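Local coordinates for protein 2-dehydropantoate 2-reductase, putative (Enterococcus faecalis, PDB 2EW2) that probably catalyses the NADPH-dependent reduction of 2-dehydropantoate (ketopantoate) to (R)-pantoate, the second step of the pantoate branch of pantothenate biosynthesis, at residues A41-G46 with P61-E66; A7-G12 with K92-M97; N195-G200 with K223-E228; Y280-V285 with A300-L305. All blocks are in the same frame, centred on the assembly; numbering follows the deposited sequence. Where two conformers were deposited one is given.

Interaction 1 (A41-G46 with P61-E66)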
loop_
_atom_site.group_PDB
_atom_site.type_symbol
_atom_site.label_atom_id
_atom_site.label_comp_id
_atom_site.label_asym_id
_atom_site.label_seq_id
_atom_site.Cartn_x
_atom_site.Cartn_y
_atom_site.Cartn_z
ATOM N N ALA B 41 -17.392 39.658 18.377
ATOM C CA ALA B 41 -18.849 39.759 18.320
ATOM C C ALA B 41 -19.474 39.310 19.638
ATOM O O ALA B 41 -20.352 39.985 20.186
ATOM C CB ALA B 41 -19.402 38.922 17.153
ATOM N N ILE B 42 -19.002 38.179 20.159
ATOM C CA ILE B 42 -19.529 37.650 21.422
ATOM C C ILE B 42 -19.247 38.601 22.610
ATOM O O ILE B 42 -20.114 38.803 23.445
ATOM C CB ILE B 42 -19.051 36.183 21.692
ATOM C CG1 ILE B 42 -19.691 35.244 20.666
ATOM C CG2 ILE B 42 -19.400 35.752 23.110
ATOM C CD1 ILE B 42 -19.103 33.854 20.625
ATOM N N ARG B 43 -18.057 39.191 22.652
ATOM C CA ARG B 43 -17.699 40.166 23.694
ATOM C C ARG B 43 -18.517 41.456 23.638
ATOM O O ARG B 43 -18.839 42.026 24.684
ATOM C CB ARG B 43 -16.202 40.490 23.653
ATOM C CG ARG B 43 -15.378 39.414 24.323
ATOM C CD ARG B 43 -13.907 39.705 24.293
ATOM N NE ARG B 43 -13.172 38.601 24.888
ATOM C CZ ARG B 43 -11.869 38.402 24.733
ATOM N NH1 ARG B 43 -11.148 39.246 24.003
ATOM N NH2 ARG B 43 -11.285 37.353 25.303
ATOM N N LYS B 44 -18.824 41.917 22.428
ATOM C CA LYS B 44 -19.668 43.091 22.236
ATOM C C LYS B 44 -21.110 42.786 22.619
ATOM O O LYS B 44 -21.657 43.389 23.540
ATOM C CB LYS B 44 -19.635 43.563 20.777
ATOM C CG LYS B 44 -18.356 44.252 20.318
ATOM C CD LYS B 44 -18.403 44.463 18.802
ATOM C CE LYS B 44 -17.033 44.351 18.138
ATOM N NZ LYS B 44 -17.160 43.969 16.691
ATOM N N ASN B 45 -21.705 41.827 21.916
ATOM C CA ASN B 45 -23.151 41.601 21.953
ATOM C C ASN B 45 -23.620 40.321 22.633
ATOM O O ASN B 45 -24.809 40.016 22.607
ATOM C CB ASN B 45 -23.700 41.594 20.522
ATOM C CG ASN B 45 -23.361 42.853 19.752
ATOM O OD1 ASN B 45 -23.628 43.970 20.205
ATOM N ND2 ASN B 45 -22.763 42.679 18.574
ATOM N N GLY B 46 -22.703 39.563 23.227
ATOM C CA GLY B 46 -23.048 38.235 23.741
ATOM C C GLY B 46 -23.153 37.280 22.561
ATOM O O GLY B 46 -23.061 37.705 21.402
ATOM N N PRO B 61 -18.405 34.444 28.810
ATOM C CA PRO B 61 -16.995 34.757 28.655
ATOM C C PRO B 61 -16.399 33.942 27.516
ATOM O O PRO B 61 -16.796 32.802 27.289
ATOM C CB PRO B 61 -16.375 34.380 30.008
ATOM C CG PRO B 61 -17.366 33.571 30.712
ATOM C CD PRO B 61 -18.712 33.794 30.101
ATOM N N ILE B 62 -15.488 34.551 26.771
ATOM C CA ILE B 62 -14.845 33.879 25.639
ATOM C C ILE B 62 -13.390 34.307 25.554
ATOM O O ILE B 62 -13.054 35.481 25.757
ATOM C CB ILE B 62 -15.623 34.099 24.295
ATOM C CG1 ILE B 62 -15.006 33.275 23.155
ATOM C CG2 ILE B 62 -15.710 35.588 23.927
ATOM C CD1 ILE B 62 -15.922 33.100 21.920
ATOM N N PHE B 63 -12.520 33.342 25.292
ATOM C CA PHE B 63 -11.096 33.603 25.223
ATOM C C PHE B 63 -10.511 32.897 24.012
ATOM O O PHE B 63 -11.042 31.889 23.579
ATOM C CB PHE B 63 -10.418 33.071 26.498
ATOM C CG PHE B 63 -10.965 33.667 27.782
ATOM C CD1 PHE B 63 -11.907 32.991 28.521
ATOM C CD2 PHE B 63 -10.518 34.909 28.234
ATOM C CE1 PHE B 63 -12.412 33.520 29.722
ATOM C CE2 PHE B 63 -11.023 35.465 29.423
ATOM C CZ PHE B 63 -11.976 34.765 30.168
ATOM N N SER B 64 -9.433 33.435 23.455
ATOM C CA SER B 64 -8.650 32.687 22.480
ATOM C C SER B 64 -7.723 31.762 23.263
ATOM O O SER B 64 -7.429 32.032 24.434
ATOM C CB SER B 64 -7.854 33.621 21.563
ATOM O OG SER B 64 -6.766 34.217 22.252
ATOM N N PRO B 65 -7.279 30.649 22.646
ATOM C CA PRO B 65 -6.377 29.748 23.366
ATOM C C PRO B 65 -5.101 30.440 23.893
ATOM O O PRO B 65 -4.668 30.161 25.010
ATOM C CB PRO B 65 -6.037 28.684 22.313
ATOM C CG PRO B 65 -7.198 28.709 21.378
ATOM C CD PRO B 65 -7.581 30.149 21.291
ATOM N N GLU B 66 -4.539 31.359 23.119
ATOM C CA GLU B 66 -3.276 31.993 23.505
ATOM C C GLU B 66 -3.391 32.927 24.717
ATOM O O GLU B 66 -2.389 33.211 25.368
ATOM C CB GLU B 66 -2.607 32.702 22.308
ATOM C CG GLU B 66 -3.463 33.750 21.599
ATOM C CD GLU B 66 -4.195 33.214 20.362
ATOM O OE1 GLU B 66 -4.346 34.003 19.393
ATOM O OE2 GLU B 66 -4.616 32.024 20.340
HETATM O O HOH W 1 -14.850 37.521 27.452
#
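Arg-43 in the last turns of helix 36-45 and Ile-62 in the short strand 62-63 bring the two backbones closest, their CA atoms 7.2 Å apart. The side chain of Arg-43 spans this gap. With CG anti to its own carbonyl carbon (chi1 -80°) and the chain extended from CG to NE, it runs out to the strand and delivers the guanidinium to the carbonyl of Ile-62. NH2 donates to Ile-62 O over 2.6 Å, lying in the carbonyl plane at a C=O...N angle of 147°, while the oxygen is tilted 22° out of the guanidinium plane. A second, weak bond from NE to Ile-62 O measures 3.2 Å, so one oxygen takes two N-H groups from the same arginine. A water accepts from both NE of Arg-43 and the backbone N of Ile-62, bridging helix and strand a second time. This joins the outermost strand of the Rossmann-type sheet to the helix that follows the neighbouring strand 28-32. NH2 also forms a salt bridge with Glu-67, a second partner for the guanidinium. In the aliphatic part, Ile-62 CG2 packs against Arg-43 CG at 3.9 Å and Ile-42 CG2 at 3.8 Å. The two isoleucines cross at about a right angle and meet through their CD1 methyls, 3.5 Å apart, while Ile-39 and Leu-31 extend this buried apolar patch.

Interaction 2 (A7-G12 with K92-M97)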
loop_
_atom_site.group_PDB
_atom_site.type_symbol
_atom_site.label_atom_id
_atom_site.label_comp_id
_atom_site.label_asym_id
_atom_site.label_seq_id
_atom_site.Cartn_x
_atom_site.Cartn_y
_atom_site.Cartn_z
ATOM N N ALA B 7 -15.967 24.377 30.239
ATOM C CA ALA B 7 -15.304 25.075 29.156
ATOM C C ALA B 7 -15.649 24.361 27.847
ATOM O O ALA B 7 -15.704 23.118 27.791
ATOM C CB ALA B 7 -13.818 25.105 29.363
ATOM N N ILE B 8 -15.960 25.162 26.827
ATOM C CA ILE B 8 -16.262 24.649 25.494
ATOM C C ILE B 8 -15.049 24.913 24.621
ATOM O O ILE B 8 -14.771 26.058 24.289
ATOM C CB ILE B 8 -17.516 25.341 24.857
ATOM C CG1 ILE B 8 -18.725 25.312 25.797
ATOM C CG2 ILE B 8 -17.849 24.711 23.497
ATOM C CD1 ILE B 8 -19.317 23.948 26.043
ATOM N N ALA B 9 -14.322 23.857 24.259
ATOM C CA ALA B 9 -13.102 24.006 23.460
ATOM C C ALA B 9 -13.453 23.864 21.977
ATOM O O ALA B 9 -13.584 22.750 21.442
ATOM C CB ALA B 9 -12.027 22.969 23.895
ATOM N N GLY B 10 -13.639 25.011 21.338
ATOM C CA GLY B 10 -14.139 25.100 19.958
ATOM C C GLY B 10 -15.574 25.591 20.002
ATOM O O GLY B 10 -16.497 24.794 20.133
ATOM N N ALA B 11 -15.749 26.909 19.895
ATOM C CA ALA B 11 -17.044 27.559 20.017
ATOM C C ALA B 11 -17.731 27.842 18.670
ATOM O O ALA B 11 -18.351 28.900 18.482
ATOM C CB ALA B 11 -16.896 28.847 20.816
ATOM N N GLY B 12 -17.625 26.899 17.737
ATOM C CA GLY B 12 -18.324 26.975 16.454
ATOM C C GLY B 12 -19.816 26.794 16.676
ATOM O O GLY B 12 -20.298 26.909 17.796
ATOM N N LYS B 92 -3.052 22.002 24.815
ATOM C CA LYS B 92 -1.848 22.558 25.400
ATOM C C LYS B 92 -2.124 23.964 25.940
ATOM O O LYS B 92 -1.714 24.290 27.048
ATOM C CB LYS B 92 -0.696 22.596 24.404
ATOM C CG LYS B 92 0.645 22.865 25.105
ATOM C CD LYS B 92 1.804 22.888 24.153
ATOM C CE LYS B 92 3.094 23.139 24.948
ATOM N NZ LYS B 92 4.187 23.643 24.051
ATOM N N ALA B 93 -2.828 24.784 25.162
ATOM C CA ALA B 93 -3.149 26.155 25.560
ATOM C C ALA B 93 -4.099 26.274 26.753
ATOM O O ALA B 93 -4.000 27.229 27.538
ATOM C CB ALA B 93 -3.716 26.926 24.362
ATOM N N ILE B 94 -5.038 25.333 26.888
ATOM C CA ILE B 94 -6.033 25.445 27.963
ATOM C C ILE B 94 -5.688 24.668 29.228
ATOM O O ILE B 94 -6.430 24.720 30.194
ATOM C CB ILE B 94 -7.477 25.163 27.476
ATOM C CG1 ILE B 94 -7.655 23.696 27.079
ATOM C CG2 ILE B 94 -7.807 26.075 26.304
ATOM C CD1 ILE B 94 -9.132 23.389 26.636
ATOM N N GLN B 95 -4.534 23.995 29.229
ATOM C CA GLN B 95 -3.967 23.395 30.444
ATOM C C GLN B 95 -4.138 24.184 31.748
ATOM O O GLN B 95 -4.462 23.575 32.762
ATOM C CB GLN B 95 -2.482 23.089 30.267
ATOM C CG GLN B 95 -2.241 21.777 29.581
ATOM C CD GLN B 95 -0.783 21.395 29.604
ATOM O OE1 GLN B 95 -0.406 20.442 30.274
ATOM N NE2 GLN B 95 0.042 22.141 28.871
ATOM N N PRO B 96 -3.906 25.519 31.743
ATOM C CA PRO B 96 -4.140 26.243 33.010
ATOM C C PRO B 96 -5.544 26.062 33.618
ATOM O O PRO B 96 -5.733 26.304 34.816
ATOM C CB PRO B 96 -3.898 27.718 32.632
ATOM C CG PRO B 96 -2.992 27.654 31.443
ATOM C CD PRO B 96 -3.412 26.419 30.687
HETATM N N MSE B 97 -6.510 25.603 32.820
HETATM C CA MSE B 97 -7.877 25.436 33.315
HETATM C C MSE B 97 -8.150 24.023 33.796
HETATM O O MSE B 97 -9.235 23.733 34.297
HETATM C CB MSE B 97 -8.904 25.843 32.247
HETATM C CG MSE B 97 -8.733 27.275 31.796
HETATM SE SE MSE B 97 -10.006 27.716 30.359
HETATM C CE MSE B 97 -11.586 28.130 31.453
#
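Two apolar pairs carry the contact between strand 5-9 and the end of helix 84-94 with the 3-10 turn after it: Ala-9 with Ile-94, and Ala-7 with Met-97. In the first, the CB of Ala-9 meets the CD1 methyl of Ile-94 at 4.0 Å. Ile-94 holds CG1 between its backbone N and carbonyl carbon (chi1 68°), and the extended chi2 then carries CD1 out to the strand. In the second, the CE methyl of Met-97, a selenomethionine, comes within 4.3 Å of Ala-7 CB; a methyl, not the selenium, makes the approach. Both alanines direct their CB atoms toward the helix, with one residue, Ile-8, between them, on the same face of the strand. The paired CA atoms are 8.5 Å apart in each case.

The two segments touch through apolar groups alone; within 92-97, Met-97 N donates to Ile-94 O at 2.8 Å, tying together the two residues that reach the strand. Past Ala-9 the chain enters a glycine-rich turn, with Gly-10 and Gly-12 in a GxGxxG pattern consistent with the dinucleotide-binding loop of a Rossmann fold; Gly-12 is the N-cap of the next helix.

Strand 5-9 pairs through its backbone with strands 28-32 and 77-80 in the parallel sheet. Ile-32 touches Ala-7, Ile-94 and Met-97, while Ala-9 also touches Ile-78 of strand 77-80 and Met-90 and Phe-91 of helix 84-94.

Interaction 3 (N195-G200 with K223-E228)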
loop_
_atom_site.group_PDB
_atom_site.type_symbol
_atom_site.label_atom_id
_atom_site.label_comp_id
_atom_site.label_asym_id
_atom_site.label_seq_id
_atom_site.Cartn_x
_atom_site.Cartn_y
_atom_site.Cartn_z
ATOM N N ASN B 195 -14.497 3.439 7.360
ATOM C CA ASN B 195 -13.801 4.552 6.738
ATOM C C ASN B 195 -12.302 4.303 6.515
ATOM O O ASN B 195 -11.623 5.135 5.919
ATOM C CB ASN B 195 -13.980 5.822 7.577
ATOM C CG ASN B 195 -15.410 6.363 7.527
ATOM O OD1 ASN B 195 -16.135 6.144 6.558
ATOM N ND2 ASN B 195 -15.808 7.092 8.574
ATOM N N GLY B 196 -11.792 3.186 7.026
ATOM C CA GLY B 196 -10.365 2.867 6.911
ATOM C C GLY B 196 -10.103 1.927 5.751
ATOM O O GLY B 196 -8.962 1.463 5.553
ATOM N N THR B 197 -11.163 1.650 4.983
ATOM C CA THR B 197 -11.071 0.763 3.812
ATOM C C THR B 197 -11.308 1.518 2.488
ATOM O O THR B 197 -10.354 1.936 1.841
ATOM C CB THR B 197 -11.988 -0.448 3.954
ATOM O OG1 THR B 197 -13.341 -0.008 4.136
ATOM C CG2 THR B 197 -11.568 -1.298 5.153
ATOM N N LEU B 198 -12.571 1.745 2.123
ATOM C CA LEU B 198 -12.928 2.312 0.807
ATOM C C LEU B 198 -12.341 3.694 0.539
ATOM O O LEU B 198 -11.924 3.994 -0.588
ATOM C CB LEU B 198 -14.462 2.375 0.661
ATOM C CG LEU B 198 -15.187 1.024 0.624
ATOM C CD1 LEU B 198 -16.704 1.224 0.776
ATOM C CD2 LEU B 198 -14.866 0.312 -0.669
ATOM N N ASN B 199 -12.306 4.522 1.579
ATOM C CA ASN B 199 -11.737 5.866 1.492
ATOM C C ASN B 199 -10.344 5.892 0.879
ATOM O O ASN B 199 -10.140 6.492 -0.177
ATOM C CB ASN B 199 -11.679 6.514 2.878
ATOM C CG ASN B 199 -12.936 7.331 3.216
ATOM O OD1 ASN B 199 -13.697 7.721 2.341
ATOM N ND2 ASN B 199 -13.130 7.605 4.504
ATOM N N GLY B 200 -9.377 5.258 1.538
ATOM C CA GLY B 200 -8.015 5.331 1.041
ATOM C C GLY B 200 -7.883 4.520 -0.241
ATOM O O GLY B 200 -7.204 4.936 -1.164
ATOM N N LYS B 223 -10.524 -7.213 4.169
ATOM C CA LYS B 223 -10.396 -8.077 5.367
ATOM C C LYS B 223 -9.090 -7.924 6.130
ATOM O O LYS B 223 -9.080 -7.964 7.363
ATOM C CB LYS B 223 -10.637 -9.547 5.028
ATOM C CG LYS B 223 -12.118 -9.825 4.829
ATOM C CD LYS B 223 -12.400 -11.261 4.561
ATOM C CE LYS B 223 -13.909 -11.420 4.378
ATOM N NZ LYS B 223 -14.243 -12.829 4.162
ATOM N N THR B 224 -7.991 -7.742 5.403
ATOM C CA THR B 224 -6.705 -7.514 6.047
ATOM C C THR B 224 -6.780 -6.215 6.846
ATOM O O THR B 224 -6.390 -6.189 8.019
ATOM C CB THR B 224 -5.558 -7.459 5.038
ATOM O OG1 THR B 224 -5.588 -8.639 4.221
ATOM C CG2 THR B 224 -4.218 -7.377 5.747
ATOM N N LEU B 225 -7.278 -5.145 6.216
ATOM C CA LEU B 225 -7.433 -3.851 6.907
ATOM C C LEU B 225 -8.349 -3.963 8.134
ATOM O O LEU B 225 -8.017 -3.416 9.198
ATOM C CB LEU B 225 -7.926 -2.749 5.945
ATOM C CG LEU B 225 -6.857 -2.126 5.049
ATOM C CD1 LEU B 225 -7.478 -1.453 3.843
ATOM C CD2 LEU B 225 -5.998 -1.167 5.849
ATOM N N ILE B 226 -9.477 -4.675 7.988
ATOM C CA ILE B 226 -10.400 -4.912 9.097
ATOM C C ILE B 226 -9.702 -5.632 10.252
ATOM O O ILE B 226 -9.883 -5.266 11.427
ATOM C CB ILE B 226 -11.687 -5.679 8.685
ATOM C CG1 ILE B 226 -12.590 -4.791 7.827
ATOM C CG2 ILE B 226 -12.486 -6.146 9.939
ATOM C CD1 ILE B 226 -13.724 -5.548 7.158
ATOM N N SER B 227 -8.911 -6.649 9.917
ATOM C CA SER B 227 -8.142 -7.393 10.912
ATOM C C SER B 227 -7.191 -6.522 11.721
ATOM O O SER B 227 -7.015 -6.754 12.916
ATOM C CB SER B 227 -7.360 -8.533 10.239
ATOM O OG SER B 227 -8.284 -9.549 9.859
ATOM N N GLU B 228 -6.573 -5.542 11.066
ATOM C CA GLU B 228 -5.673 -4.592 11.734
ATOM C C GLU B 228 -6.423 -3.676 12.694
ATOM O O GLU B 228 -5.982 -3.493 13.846
ATOM C CB GLU B 228 -4.868 -3.779 10.721
ATOM C CG GLU B 228 -3.858 -4.616 9.931
ATOM C CD GLU B 228 -3.060 -3.814 8.932
ATOM O OE1 GLU B 228 -3.180 -2.567 8.899
ATOM O OE2 GLU B 228 -2.281 -4.438 8.178
#
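Leu-225 places CG anti to its carbonyl carbon (chi1 -80°), and Thr-197 does the same with its methyl, leaving OG1 between the backbone N and the carbonyl carbon (chi1 58°). These choices set the leucine branch against the turn before helix 198-205 and turn the methyl of Thr-197, not its hydroxyl, to the facing helix. Thr-197 CG2 lies 4.0 Å from Leu-225 CB, and the two side chains slide past each other in opposite directions. The fork of the leucine comes instead to the carbonyl oxygen of Gly-196: CD1 is 3.7 Å and CD2 4.0 Å from that O, so both methyls are close to it. The turn thus meets the leucine with the Gly-196 carbonyl, and the CA atoms of Thr-197 and Leu-225 stand 6.6 Å apart.

The setting is the all-helical C-terminal domain of the ketopantoate reductase family, where the short break between helices 184-195 and 198-205 abuts the long helix 218-235. Thr-197 is the N-cap residue of helix 198-205, but its hydroxyl bonds back to the carbonyl of Val-194 and makes no capping bond. The break is also braced by Asn-199, whose ND2 donates to Asn-195 O over 3.2 Å, in the carbonyl plane and on a lone pair, although the oxygen sits 26° out of the amide plane. OD1 of the same amide accepts from the backbone N of Met-265. Leu-225 also touches Phe-298 and Cys-299 of helix 297-313, while Ile-249 of helix 242-252 packs against Thr-197.

Interaction 4 (Y280-V285 with A300-L305)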
loop_
_atom_site.group_PDB
_atom_site.type_symbol
_atom_site.label_atom_id
_atom_site.label_comp_id
_atom_site.label_asym_id
_atom_site.label_seq_id
_atom_site.Cartn_x
_atom_site.Cartn_y
_atom_site.Cartn_z
ATOM N N TYR B 280 -6.247 10.326 11.111
ATOM C CA TYR B 280 -7.216 10.091 12.190
ATOM C C TYR B 280 -8.069 8.875 11.917
ATOM O O TYR B 280 -9.067 8.638 12.585
ATOM C CB TYR B 280 -8.075 11.354 12.418
ATOM C CG TYR B 280 -7.186 12.558 12.457
ATOM C CD1 TYR B 280 -6.294 12.755 13.516
ATOM C CD2 TYR B 280 -7.158 13.452 11.402
ATOM C CE1 TYR B 280 -5.426 13.834 13.528
ATOM C CE2 TYR B 280 -6.297 14.530 11.411
ATOM C CZ TYR B 280 -5.437 14.712 12.473
ATOM O OH TYR B 280 -4.583 15.798 12.466
ATOM N N ILE B 281 -7.662 8.094 10.920
ATOM C CA ILE B 281 -8.340 6.856 10.592
ATOM C C ILE B 281 -7.246 5.783 10.586
ATOM O O ILE B 281 -6.876 5.272 11.645
ATOM C CB ILE B 281 -9.096 6.957 9.238
ATOM C CG1 ILE B 281 -9.998 8.211 9.204
ATOM C CG2 ILE B 281 -9.895 5.677 8.977
ATOM C CD1 ILE B 281 -10.588 8.529 7.800
ATOM N N ASN B 282 -6.687 5.487 9.412
ATOM C CA ASN B 282 -5.617 4.498 9.317
ATOM C C ASN B 282 -4.364 4.912 10.091
ATOM O O ASN B 282 -3.721 4.067 10.702
ATOM C CB ASN B 282 -5.276 4.189 7.849
ATOM C CG ASN B 282 -6.471 3.646 7.084
ATOM O OD1 ASN B 282 -6.625 2.427 6.916
ATOM N ND2 ASN B 282 -7.321 4.545 6.611
ATOM N N GLY B 283 -4.030 6.208 10.058
ATOM C CA GLY B 283 -2.872 6.740 10.794
ATOM C C GLY B 283 -2.995 6.521 12.302
ATOM O O GLY B 283 -2.009 6.297 12.984
ATOM N N ALA B 284 -4.219 6.560 12.807
ATOM C CA ALA B 284 -4.510 6.387 14.224
ATOM C C ALA B 284 -4.345 4.925 14.661
ATOM O O ALA B 284 -3.752 4.650 15.706
ATOM C CB ALA B 284 -5.907 6.889 14.508
ATOM N N VAL B 285 -4.818 3.990 13.839
ATOM C CA VAL B 285 -4.591 2.551 14.067
ATOM C C VAL B 285 -3.089 2.250 14.077
ATOM O O VAL B 285 -2.588 1.492 14.910
ATOM C CB VAL B 285 -5.279 1.693 12.957
ATOM C CG1 VAL B 285 -5.038 0.222 13.177
ATOM C CG2 VAL B 285 -6.763 1.977 12.898
ATOM N N ALA B 300 -0.380 1.291 7.618
ATOM C CA ALA B 300 0.829 2.105 7.468
ATOM C C ALA B 300 1.103 2.439 6.007
ATOM O O ALA B 300 1.344 3.588 5.660
ATOM C CB ALA B 300 2.046 1.391 8.093
HETATM N N MSE B 301 1.046 1.434 5.143
HETATM C CA MSE B 301 1.297 1.672 3.731
HETATM C C MSE B 301 0.228 2.550 3.106
HETATM O O MSE B 301 0.531 3.438 2.329
HETATM C CB MSE B 301 1.389 0.365 2.951
HETATM C CG MSE B 301 1.767 0.641 1.496
HETATM SE SE MSE B 301 2.082 -0.955 0.410
HETATM C CE MSE B 301 1.331 -2.206 1.357
ATOM N N LEU B 302 -1.024 2.296 3.447
ATOM C CA LEU B 302 -2.117 3.079 2.880
ATOM C C LEU B 302 -1.986 4.531 3.302
ATOM O O LEU B 302 -2.156 5.449 2.479
ATOM C CB LEU B 302 -3.466 2.503 3.300
ATOM C CG LEU B 302 -4.710 3.094 2.615
ATOM C CD1 LEU B 302 -4.613 2.938 1.077
ATOM C CD2 LEU B 302 -5.954 2.414 3.190
ATOM N N THR B 303 -1.668 4.742 4.581
ATOM C CA THR B 303 -1.438 6.111 5.093
ATOM C C THR B 303 -0.336 6.832 4.300
ATOM O O THR B 303 -0.531 7.966 3.843
ATOM C CB THR B 303 -1.130 6.103 6.608
ATOM O OG1 THR B 303 -2.219 5.472 7.317
ATOM C CG2 THR B 303 -0.953 7.535 7.129
ATOM N N GLN B 304 0.807 6.166 4.124
ATOM C CA GLN B 304 1.934 6.725 3.382
ATOM C C GLN B 304 1.595 6.995 1.909
ATOM O O GLN B 304 1.982 8.021 1.363
ATOM C CB GLN B 304 3.160 5.807 3.502
ATOM C CG GLN B 304 3.797 5.764 4.908
ATOM C CD GLN B 304 4.807 4.617 5.041
ATOM O OE1 GLN B 304 5.787 4.550 4.300
ATOM N NE2 GLN B 304 4.548 3.698 5.963
ATOM N N LEU B 305 0.851 6.093 1.279
ATOM C CA LEU B 305 0.458 6.269 -0.129
ATOM C C LEU B 305 -0.455 7.483 -0.289
ATOM O O LEU B 305 -0.262 8.297 -1.196
ATOM C CB LEU B 305 -0.246 5.013 -0.677
ATOM C CG LEU B 305 0.631 3.744 -0.823
ATOM C CD1 LEU B 305 -0.210 2.570 -1.303
ATOM C CD2 LEU B 305 1.780 4.006 -1.768
#
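Asn-282, Thr-303 and Leu-302 account for most of the buried surface where the first turn of helix 282-292 meets helix 297-313, two successive helices of the C-terminal helical domain. The backbones come close: the CA atoms of Gly-283 and Thr-303 are 5.9 Å apart, and Gly-283 brings backbone alone to the threonine. The far side of helix 297-313 faces the second subunit, where Met-301 packs on Met-301 of that chain and Gln-304 OE1 is hydrogen-bonded to Ser-220 OG of the same neighbour.

Asn-282 and Leu-302 lie obliquely across one another. Both direct their CB atoms at the opposing helix, and CD2 of the leucine is the methyl that touches, 4.1 Å from Asn-282 CG. Leu-225 and Phe-229 of helix 218-235 also touch Asn-282, and the carbonyl of Gly-196 lies beside its amide.

Thr-303 is directed at the same first turn. Its hydroxyl is engaged within its own helix, where it bonds to the carbonyl of Cys-299, one turn back; the threonine side chain also touches Trp-286. The backbone N of Gly-283 is 3.4 Å from Thr-303 OG1, but the angle is too poor for a hydrogen bond. With OG1 held anti to the carbonyl carbon (chi1 -57°), it is this oxygen that meets the asparagine methylene, Thr-303 OG1 lying 3.4 Å from Asn-282 CB.

Overall arrangement
The four contacts fall into two pairs, one in each domain. Interactions 1 and 2 share the eight-stranded sheet of the Rossmann-type N-terminal domain; their centres are 13 Å apart, they touch where Pro-65 packs on Ala-93, and interaction 1 falls within the chain span that interaction 2 brackets. Interactions 3 and 4 follow in series in the helical C-terminal domain, centres 10 Å apart; they touch where the Gly-196 turn meets Ile-281 and Asn-282, and helix 218-235 packs on helix 297-313. The centres of interactions 1 and 3 are 42 Å apart, those of 2 and 4 about 28 Å. The probable nucleotide-binding domain and the helical domain that meets the second subunit are each represented by one pair.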